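Local coordinates for universal stress protein (Archaeoglobus fulgidus, PDB 6HCD) that is of unknown function but belongs to the universal stress protein A family, whose members are generally linked to survival under stress, at residues A[71-76]-A[96-101]. Numbering follows the deposited sequence.
Sequences EDIIEA and EHLLVR
Helix 70-89 and strand 94-100 are the last two elements of a beta-alpha-beta unit that begins with strand 56-62, and Ile73, Ala76 and Leu98 meet where the first turns of the helix lie over the later part of the strand. The axes of 71-76 and 96-100 run nearly antiparallel, at 157°, as expected when a crossover helix returns the chain to enter a parallel strand, and approach to 10.3 Å. Leu98 and Ile73 contribute about equally, and Leu98 divides its two methyls between Ala76 and Ile73, a turn apart on the helix. Leu98 CG stands anti to the backbone N (chi1 178°), which sends the fork toward the helix: CD1 meets Ala76 CB at 3.9 Å, and CD2 meets Ile73 CG2, also at 3.9 Å. The side chains of Ile73 and Leu98 cross at about a right angle, touching through their methyl branches. The longer arm of Ile73 reaches on along the strand, where CD1 approaches Val100 CG2 at 4.2 Å. The backbones come closest at Ala76, its CA 7.5 Å from the CA of Leu98, consistent with its small side chain. Strand 56-62 extends the same apolar layer, since Leu62 touches both Ile73 and Ala76, while Leu80, one turn further along the helix, packs on Leu98. On the sheet's other face Leu99 packs against Phe112 of helix 105-115, and Arg101 forms salt bridges there with Asp108 and Glu115. With no hydrogen bond between the segments, the contact is purely apolar: methyl groups of Ile73, Ala76, Leu98 and Val100 join helix and strand over 144 Å² of buried surface.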
loop_
_atom_site.group_PDB
_atom_site.type_symbol
_atom_site.label_atom_id
_atom_site.label_comp_id
_atom_site.label_asym_id
_atom_site.label_seq_id
_atom_site.Cartn_x
_atom_site.Cartn_y
_atom_site.Cartn_z
ATOM N N GLU A 71 13.542 19.701 20.993
ATOM C CA GLU A 71 14.348 19.357 19.817
ATOM C C GLU A 71 13.655 18.286 18.955
ATOM O O GLU A 71 13.808 18.288 17.737
ATOM C CB GLU A 71 15.738 18.886 20.244
ATOM C CG GLU A 71 16.622 20.014 20.751
ATOM C CD GLU A 71 18.069 19.631 21.004
ATOM O OE1 GLU A 71 18.343 18.422 21.141
ATOM O OE2 GLU A 71 18.921 20.543 21.061
ATOM N N ASP A 72 12.920 17.365 19.589
ATOM C CA ASP A 72 12.094 16.381 18.881
ATOM C C ASP A 72 11.074 17.099 17.985
ATOM O O ASP A 72 10.844 16.699 16.836
ATOM C CB ASP A 72 11.321 15.468 19.839
ATOM C CG ASP A 72 12.153 14.399 20.519
ATOM O OD1 ASP A 72 13.177 13.994 19.935
ATOM O OD2 ASP A 72 11.753 13.978 21.629
ATOM N N ILE A 73 10.451 18.148 18.527
ATOM C CA ILE A 73 9.379 18.831 17.836
ATOM C C ILE A 73 9.972 19.676 16.704
ATOM O O ILE A 73 9.396 19.752 15.614
ATOM C CB ILE A 73 8.517 19.688 18.786
ATOM C CG1 ILE A 73 8.063 18.945 20.045
ATOM C CG2 ILE A 73 7.338 20.237 17.998
ATOM C CD1 ILE A 73 6.609 18.526 20.061
ATOM N N ILE A 74 11.117 20.308 16.982
ATOM C CA ILE A 74 11.853 21.124 16.009
ATOM C C ILE A 74 12.201 20.247 14.808
ATOM O O ILE A 74 11.934 20.624 13.680
ATOM C CB ILE A 74 13.118 21.764 16.638
ATOM C CG1 ILE A 74 12.775 22.750 17.756
ATOM C CG2 ILE A 74 13.982 22.425 15.577
ATOM C CD1 ILE A 74 11.749 23.784 17.369
ATOM N N GLU A 75 12.826 19.095 15.065
ATOM C CA GLU A 75 13.248 18.170 14.014
ATOM C C GLU A 75 12.027 17.748 13.183
ATOM O O GLU A 75 12.089 17.688 11.975
ATOM C CB GLU A 75 13.951 16.948 14.608
ATOM C CG GLU A 75 14.706 16.130 13.574
ATOM C CD GLU A 75 15.570 15.011 14.133
ATOM O OE1 GLU A 75 15.164 14.401 15.143
ATOM O OE2 GLU A 75 16.650 14.754 13.559
ATOM N N ALA A 76 10.909 17.441 13.844
ATOM C CA ALA A 76 9.721 16.988 13.129
ATOM C C ALA A 76 9.209 18.106 12.204
ATOM O O ALA A 76 8.867 17.859 11.060
ATOM C CB ALA A 76 8.682 16.536 14.109
ATOM N N GLU A 96 1.915 20.843 5.327
ATOM C CA GLU A 96 2.446 20.228 6.540
ATOM C C GLU A 96 1.327 20.067 7.579
ATOM O O GLU A 96 0.573 21.007 7.811
ATOM C CB GLU A 96 3.467 21.130 7.236
ATOM C CG GLU A 96 4.566 21.645 6.339
ATOM C CD GLU A 96 5.502 22.596 7.049
ATOM O OE1 GLU A 96 5.608 22.527 8.294
ATOM O OE2 GLU A 96 6.124 23.408 6.342
ATOM N N HIS A 97 1.303 18.917 8.248
ATOM C CA HIS A 97 0.397 18.642 9.346
ATOM C C HIS A 97 1.142 17.909 10.465
ATOM O O HIS A 97 1.260 16.676 10.470
ATOM C CB HIS A 97 -0.805 17.838 8.843
ATOM C CG HIS A 97 -1.688 18.617 7.933
ATOM N ND1 HIS A 97 -2.780 19.327 8.394
ATOM C CD2 HIS A 97 -1.629 18.827 6.599
ATOM C CE1 HIS A 97 -3.372 19.920 7.375
ATOM N NE2 HIS A 97 -2.669 19.651 6.264
ATOM N N LEU A 98 1.695 18.680 11.397
ATOM C CA LEU A 98 2.316 18.106 12.594
ATOM C C LEU A 98 1.194 17.676 13.527
ATOM O O LEU A 98 0.285 18.463 13.766
ATOM C CB LEU A 98 3.208 19.161 13.261
ATOM C CG LEU A 98 3.898 18.721 14.552
ATOM C CD1 LEU A 98 4.903 17.618 14.273
ATOM C CD2 LEU A 98 4.561 19.903 15.235
ATOM N N LEU A 99 1.269 16.441 14.034
ATOM C CA LEU A 99 0.245 15.903 14.927
ATOM C C LEU A 99 0.855 15.649 16.309
ATOM O O LEU A 99 1.693 14.768 16.488
ATOM C CB LEU A 99 -0.335 14.612 14.341
ATOM C CG LEU A 99 -0.882 14.696 12.918
ATOM C CD1 LEU A 99 -1.304 13.326 12.421
ATOM C CD2 LEU A 99 -2.031 15.689 12.823
ATOM N N VAL A 100 0.396 16.426 17.294
ATOM C CA VAL A 100 0.721 16.209 18.687
ATOM C C VAL A 100 -0.611 16.131 19.437
ATOM O O VAL A 100 -1.184 17.142 19.800
ATOM C CB VAL A 100 1.656 17.307 19.227
ATOM C CG1 VAL A 100 2.108 16.996 20.635
ATOM C CG2 VAL A 100 2.869 17.500 18.333
ATOM N N ARG A 101 -1.122 14.907 19.583
ATOM C CA ARG A 101 -2.525 14.652 19.901
ATOM C C ARG A 101 -2.666 13.577 20.991
ATOM O O ARG A 101 -3.768 13.057 21.214
ATOM C CB ARG A 101 -3.248 14.190 18.628
ATOM C CG ARG A 101 -3.045 15.100 17.429
ATOM C CD ARG A 101 -4.215 15.084 16.464
ATOM N NE ARG A 101 -4.391 13.801 15.804
ATOM C CZ ARG A 101 -5.288 13.559 14.851
ATOM N NH1 ARG A 101 -6.185 14.487 14.559
ATOM N NH2 ARG A 101 -5.279 12.398 14.204
#